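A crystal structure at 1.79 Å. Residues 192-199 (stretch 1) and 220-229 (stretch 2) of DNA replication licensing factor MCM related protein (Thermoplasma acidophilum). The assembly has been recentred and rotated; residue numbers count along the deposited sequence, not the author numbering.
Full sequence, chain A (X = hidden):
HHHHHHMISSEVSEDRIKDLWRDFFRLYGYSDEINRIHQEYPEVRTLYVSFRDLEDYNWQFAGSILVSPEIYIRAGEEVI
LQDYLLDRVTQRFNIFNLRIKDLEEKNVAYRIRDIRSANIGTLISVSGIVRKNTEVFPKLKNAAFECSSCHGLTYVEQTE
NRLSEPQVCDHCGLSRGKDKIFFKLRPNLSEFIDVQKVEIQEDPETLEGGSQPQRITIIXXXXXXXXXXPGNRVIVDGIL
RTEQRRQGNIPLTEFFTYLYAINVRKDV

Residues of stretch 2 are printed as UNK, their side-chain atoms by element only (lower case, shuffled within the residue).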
ATOM      1  N   PHE A 192       7.873 -10.635  -4.315  1.00 11.82           N
ATOM      2  CA  PHE A 192       6.660 -10.312  -5.056  1.00 10.57           C
ATOM      3  C   PHE A 192       5.448 -10.366  -4.143  1.00 14.95           C
ATOM      4  O   PHE A 192       5.447 -11.076  -3.131  1.00 14.02           O
ATOM      5  CB  PHE A 192       6.447 -11.314  -6.188  1.00 13.42           C
ATOM      6  CG  PHE A 192       7.533 -11.306  -7.222  1.00 13.62           C
ATOM      7  CD1 PHE A 192       8.684 -12.048  -7.036  1.00 15.00           C
ATOM      8  CD2 PHE A 192       7.397 -10.566  -8.380  1.00 18.90           C
ATOM      9  CE1 PHE A 192       9.683 -12.050  -7.984  1.00 16.10           C
ATOM     10  CE2 PHE A 192       8.395 -10.565  -9.338  1.00 18.54           C
ATOM     11  CZ  PHE A 192       9.539 -11.308  -9.134  1.00 15.42           C
ATOM     12  N   ILE A 193       4.406  -9.628  -4.513  1.00 11.64           N
ATOM     13  CA  ILE A 193       3.129  -9.710  -3.826  1.00 10.73           C
ATOM     14  C   ILE A 193       2.010  -9.979  -4.828  1.00 11.91           C
ATOM     15  O   ILE A 193       2.115  -9.621  -6.003  1.00 12.10           O
ATOM     16  CB  ILE A 193       2.807  -8.416  -3.049  1.00 12.70           C
ATOM     17  CG1 ILE A 193       2.759  -7.221  -4.001  1.00 14.02           C
ATOM     18  CG2 ILE A 193       3.835  -8.186  -1.954  1.00 16.50           C
ATOM     19  CD1 ILE A 193       2.294  -5.937  -3.343  1.00 23.95           C
ATOM     20  N   ASP A 194       0.951 -10.624  -4.352  1.00  9.31           N
ATOM     21  CA  ASP A 194      -0.241 -10.866  -5.145  1.00  9.72           C
ATOM     22  C   ASP A 194      -0.945  -9.552  -5.431  1.00 12.95           C
ATOM     23  O   ASP A 194      -1.007  -8.672  -4.569  1.00 14.01           O
ATOM     24  CB  ASP A 194      -1.210 -11.771  -4.388  1.00  9.85           C
ATOM     25  CG  ASP A 194      -0.671 -13.177  -4.185  1.00 16.60           C
ATOM     26  OD1 ASP A 194      -0.068 -13.730  -5.129  1.00 16.03           O
ATOM     27  OD2 ASP A 194      -0.866 -13.728  -3.079  1.00 13.76           O
ATOM     28  N   VAL A 195      -1.483  -9.434  -6.637  1.00 12.44           N
ATOM     29  CA  VAL A 195      -2.294  -8.281  -7.014  1.00 11.71           C
ATOM     30  C   VAL A 195      -3.505  -8.767  -7.790  1.00 14.29           C
ATOM     31  O   VAL A 195      -3.425  -9.734  -8.550  1.00 14.30           O
ATOM     32  CB  VAL A 195      -1.509  -7.287  -7.883  1.00 12.92           C
ATOM     33  CG1 VAL A 195      -2.379  -6.077  -8.237  1.00 21.14           C
ATOM     34  CG2 VAL A 195      -0.237  -6.840  -7.178  1.00 19.01           C
ATOM     35  N   GLN A 196      -4.632  -8.098  -7.596  1.00 11.17           N
ATOM     36  CA  GLN A 196      -5.833  -8.412  -8.346  1.00 11.86           C
ATOM     37  C   GLN A 196      -6.593  -7.116  -8.572  1.00 14.87           C
ATOM     38  O   GLN A 196      -6.678  -6.284  -7.671  1.00 12.89           O
ATOM     39  CB  GLN A 196      -6.699  -9.399  -7.566  1.00 12.43           C
ATOM     40  CG  GLN A 196      -7.940  -9.862  -8.304  1.00 13.78           C
ATOM     41  CD  GLN A 196      -8.761 -10.840  -7.498  1.00 15.69           C
ATOM     42  OE1 GLN A 196      -8.907 -10.696  -6.282  1.00 15.88           O
ATOM     43  NE2 GLN A 196      -9.308 -11.847  -8.169  1.00 15.63           N
ATOM     44  N   LYS A 197      -7.127  -6.937  -9.773  1.00 11.31           N
ATOM     45  CA  LYS A 197      -7.994  -5.795 -10.035  1.00 10.06           C
ATOM     46  C   LYS A 197      -9.435  -6.266 -10.015  1.00 14.68           C
ATOM     47  O   LYS A 197      -9.762  -7.326 -10.553  1.00 14.80           O
ATOM     48  CB  LYS A 197      -7.667  -5.134 -11.372  1.00 13.40           C
ATOM     49  CG  LYS A 197      -6.206  -4.766 -11.537  1.00 15.58           C
ATOM     50  CD  LYS A 197      -6.008  -3.829 -12.712  1.00 23.80           C
ATOM     51  CE  LYS A 197      -4.541  -3.493 -12.915  1.00 28.40           C
ATOM     52  NZ  LYS A 197      -4.342  -2.603 -14.093  1.00 29.70           N
ATOM     53  N   VAL A 198     -10.288  -5.469  -9.385  1.00  8.65           N
ATOM     54  CA  VAL A 198     -11.690  -5.795  -9.220  1.00  9.35           C
ATOM     55  C   VAL A 198     -12.535  -4.592  -9.615  1.00 15.73           C
ATOM     56  O   VAL A 198     -12.380  -3.506  -9.056  1.00 15.88           O
ATOM     57  CB  VAL A 198     -11.997  -6.160  -7.754  1.00 10.12           C
ATOM     58  CG1 VAL A 198     -13.454  -6.535  -7.581  1.00 12.44           C
ATOM     59  CG2 VAL A 198     -11.088  -7.304  -7.293  1.00 14.10           C
ATOM     60  N   GLU A 199     -13.419  -4.778 -10.584  1.00 11.38           N
ATOM     61  CA  GLU A 199     -14.315  -3.699 -10.984  1.00 10.98           C
ATOM     62  C   GLU A 199     -15.640  -3.817 -10.255  1.00 12.39           C
ATOM     63  O   GLU A 199     -16.273  -4.867 -10.282  1.00 12.68           O
ATOM     64  CB  GLU A 199     -14.557  -3.717 -12.494  1.00 13.83           C
ATOM     65  CG  GLU A 199     -15.530  -2.642 -12.945  1.00 19.23           C
ATOM     66  CD  GLU A 199     -15.723  -2.619 -14.445  1.00 29.79           C
ATOM     67  OE1 GLU A 199     -15.217  -1.678 -15.093  1.00 31.16           O
ATOM     68  OE2 GLU A 199     -16.385  -3.536 -14.973  1.00 30.14           O
ATOM     69  N   UNK A 220      -6.541  -4.594  -5.297  1.00 12.75           N
ATOM     70  CA  UNK A 220      -6.362  -5.314  -4.044  1.00 13.30           C
ATOM     71  C   UNK A 220      -5.014  -6.020  -4.072  1.00 18.41           C
ATOM     72  O   UNK A 220      -4.709  -6.741  -5.019  1.00 14.25           O
ATOM     73  o   UNK A 220      -7.480  -7.328  -4.853  1.00 14.12           O
ATOM     74  c   UNK A 220      -7.483  -6.346  -3.806  1.00 13.20           C
ATOM     75  c   UNK A 220      -8.839  -5.659  -3.761  1.00 11.63           C
ATOM     76  N   UNK A 221      -4.203  -5.801  -3.043  1.00 13.10           N
ATOM     77  CA  UNK A 221      -2.852  -6.350  -3.023  1.00 12.60           C
ATOM     78  C   UNK A 221      -2.605  -7.234  -1.813  1.00 11.75           C
ATOM     79  O   UNK A 221      -3.244  -7.083  -0.768  1.00 12.35           O
ATOM     80  o   UNK A 221      -0.137  -3.144  -5.507  1.00 24.01           O
ATOM     81  o   UNK A 221       0.029  -3.215  -3.321  1.00 23.20           O
ATOM     82  c   UNK A 221      -1.811  -5.228  -3.036  1.00 15.76           C
ATOM     83  c   UNK A 221      -0.535  -3.531  -4.390  1.00 24.38           C
ATOM     84  c   UNK A 221      -1.756  -4.428  -4.324  1.00 18.72           C
ATOM     85  N   UNK A 222      -1.661  -8.157  -1.978  1.00 13.42           N
ATOM     86  CA  UNK A 222      -1.177  -9.004  -0.894  1.00 12.05           C
ATOM     87  C   UNK A 222      -2.331  -9.744  -0.210  1.00 13.63           C
ATOM     88  O   UNK A 222      -3.040 -10.516  -0.859  1.00 14.20           O
ATOM     89  c   UNK A 222       0.630  -8.981   0.897  1.00 29.61           C
ATOM     90  o   UNK A 222       0.722 -10.208   0.671  1.00 18.97           O
ATOM     91  c   UNK A 222      -0.348  -8.157   0.081  1.00 11.80           C
ATOM     92  o   UNK A 222       1.328  -8.391   1.750  1.00 25.20           O
ATOM     93  N   UNK A 223      -2.522  -9.516   1.086  1.00 14.22           N
ATOM     94  CA  UNK A 223      -3.539 -10.230   1.851  1.00 15.57           C
ATOM     95  C   UNK A 223      -4.967  -9.926   1.402  1.00 11.43           C
ATOM     96  O   UNK A 223      -5.896 -10.655   1.752  1.00 12.33           O
ATOM     97  c   UNK A 223      -3.395  -9.929   3.351  1.00 17.89           C
ATOM     98  o   UNK A 223      -3.931  -7.897   4.492  1.00 22.49           O
ATOM     99  o   UNK A 223      -2.309  -7.831   3.020  1.00 20.07           O
ATOM    100  c   UNK A 223      -3.201  -8.447   3.639  1.00 21.46           C
ATOM    101  N   UNK A 224      -5.146  -8.854   0.634  1.00 11.40           N
ATOM    102  CA  UNK A 224      -6.474  -8.480   0.158  1.00 11.32           C
ATOM    103  C   UNK A 224      -6.793  -9.045  -1.228  1.00 12.98           C
ATOM    104  O   UNK A 224      -7.943  -9.010  -1.659  1.00 10.10           O
ATOM    105  c   UNK A 224      -7.503  -6.945   2.507  1.00 16.18           C
ATOM    106  c   UNK A 224      -6.841  -4.793   1.402  1.00 16.17           C
ATOM    107  c   UNK A 224      -6.551  -6.283   1.526  1.00 17.01           C
ATOM    108  c   UNK A 224      -6.631  -6.955   0.152  1.00 12.30           C
ATOM    109  N   UNK A 225      -5.790  -9.569  -1.927  1.00 11.64           N
ATOM    110  CA  UNK A 225      -6.027 -10.141  -3.250  1.00 10.85           C
ATOM    111  C   UNK A 225      -6.726 -11.494  -3.150  1.00 11.65           C
ATOM    112  O   UNK A 225      -6.484 -12.257  -2.220  1.00 11.82           O
ATOM    113  c   UNK A 225      -4.717 -10.277  -4.014  1.00 13.29           C
ATOM    114  N   UNK A 226      -7.595 -11.780  -4.113  1.00 10.69           N
ATOM    115  CA  UNK A 226      -8.245 -13.073  -4.206  1.00 11.37           C
ATOM    116  C   UNK A 226      -9.436 -13.243  -3.282  1.00 16.54           C
ATOM    117  O   UNK A 226      -9.812 -14.368  -2.965  1.00 19.37           O
ATOM    118  N   UNK A 227     -10.035 -12.134  -2.862  1.00 12.11           N
ATOM    119  CA  UNK A 227     -11.146 -12.171  -1.913  1.00 15.06           C
ATOM    120  C   UNK A 227     -12.493 -11.833  -2.547  1.00 20.11           C
ATOM    121  O   UNK A 227     -13.536 -12.234  -2.035  1.00 18.61           O
ATOM    122  c   UNK A 227      -9.565 -10.418   1.219  1.00 20.09           C
ATOM    123  c   UNK A 227      -9.792 -12.867   0.758  1.00 20.85           C
ATOM    124  c   UNK A 227     -10.891 -11.197  -0.760  1.00 16.59           C
ATOM    125  c   UNK A 227      -9.686 -11.487   0.139  1.00 17.60           C
ATOM    126  N   UNK A 228     -12.473 -11.096  -3.655  1.00 13.49           N
ATOM    127  CA  UNK A 228     -13.701 -10.564  -4.233  1.00 13.10           C
ATOM    128  C   UNK A 228     -14.071 -11.261  -5.540  1.00 15.39           C
ATOM    129  O   UNK A 228     -13.216 -11.496  -6.398  1.00 17.89           O
ATOM    130  c   UNK A 228     -13.138  -6.752  -3.491  1.00 15.80           C
ATOM    131  c   UNK A 228     -13.566  -9.052  -4.447  1.00 14.52           C
ATOM    132  c   UNK A 228     -14.233  -8.510  -2.094  1.00 14.96           C
ATOM    133  c   UNK A 228     -13.221  -8.247  -3.189  1.00 13.55           C
ATOM    134  N   UNK A 229     -15.355 -11.584  -5.676  1.00 13.84           N
ATOM    135  CA  UNK A 229     -15.872 -12.303  -6.833  1.00 16.19           C
ATOM    136  C   UNK A 229     -17.124 -11.614  -7.373  1.00 13.92           C
ATOM    137  O   UNK A 229     -17.806 -10.889  -6.644  1.00 16.19           O
ATOM    138  c   UNK A 229     -13.205 -16.039  -6.127  1.00 33.49           C
ATOM    139  c   UNK A 229     -16.223 -13.745  -6.445  1.00 19.86           C
ATOM    140  c   UNK A 229     -15.074 -14.531  -5.856  1.00 31.52           C
ATOM    141  o   UNK A 229     -11.924 -16.713  -4.236  1.00 41.24           O
ATOM    142  c   UNK A 229     -14.256 -15.312  -6.662  1.00 39.61           C
ATOM    143  c   UNK A 229     -12.968 -15.993  -4.771  1.00 42.20           C
ATOM    144  c   UNK A 229     -14.815 -14.504  -4.492  1.00 29.50           C
ATOM    145  c   UNK A 229     -13.768 -15.226  -3.948  1.00 30.97           C
TER
HETATM  146  O   HOH W   1       1.197 -11.603  -1.569  1.00 13.69           O
HETATM  147  O   HOH W   2      -2.764 -13.192  -1.503  1.00 14.25           O
HETATM  148  O   HOH W   3      -9.818  -9.360  -3.790  1.00 16.00           O
HETATM  149  O   HOH W   4     -11.125 -13.297  -6.370  1.00 25.96           O

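Position 220 carries three side-chain atoms, a carbon bonded to one oxygen and one carbon, and the oxygen packs 3.5 Å from Gln-196 CB: the mark of threonine. Its backbone pairs with Gln-196 in antiparallel register, Gln-196 N donating to Thr-220 O (2.9 Å) and Thr-220 N to Gln-196 O (2.9 Å). Thr-220 is branched at CB, a shape common in strands.

Position 221 has three carbons in a row, the third bearing two oxygens; its second side-chain carbon lies 4.0 Å from Val-195 CG2. This is glutamate. It faces Val-195 in the non-hydrogen-bonded pair, on the sheet face reverse to that of Thr-220. The methylenes of Glu-221 suit an apolar neighbour, while both carboxylate oxygens find hydrogen bonds elsewhere in the structure.

Position 222 shows two carbons, the second with two oxygens and 4.4 Å from Ile-193 CG2, and its backbone N donates to Asp-194 O (2.7 Å); it is aspartate. The two acidic side chains are bridged by water 1, whose O donates to Asp-222 OD1 (2.7 Å) and, weakly, to Asp-194 OD2 (3.3 Å).

Position 223 has the same four atoms but points away and touches nothing on stretch 1; it is again aspartate. Position 224 has four carbons forked at the second, buried, their end leading away from stretch 1: leucine. Asp-223 and Leu-224 form a short 3-10 segment, with Leu-224 N bonded to Glu-221 O (3.0 Å).

Position 225 has a single carbon, a CB 3.8 Å from Asp-194 CB and 4.2 Å from Gln-196 CB; it is alanine. This CB points toward stretch 1.

Position 226 has no side-chain atoms, and its backbone N donates to Gln-196 OE1 (2.8 Å): glycine. Its phi of 81° favours that residue.

Position 227 is four carbons forked at the second, exposed and leading away from stretch 1: leucine. Leu-227 N donates to water 3 (O at 2.9 Å). Position 228 has the same fork, now buried, its CB meeting Val-198 CG1 at 4.0 Å, apolar against apolar; it is another leucine. Position 229 has one carbon and a six-carbon ring bearing an oxygen, pointing away and exposed: tyrosine.

The contact begins as an antiparallel strand pair and ends as a loop folded back over it. Backbone bonds fix the register through Asp-222; beyond, the extended Gln-196 side chain reaches the turn. There water 3 O donates to Gln-196 OE1 (3.0 Å) and Leu-224 O (2.9 Å), while water 4 O joins Gln-196 NE2 (2.9 Å) to Leu-228 O (2.8 Å).

Stretch 2, residues 220-229: TEDDLAGLLY
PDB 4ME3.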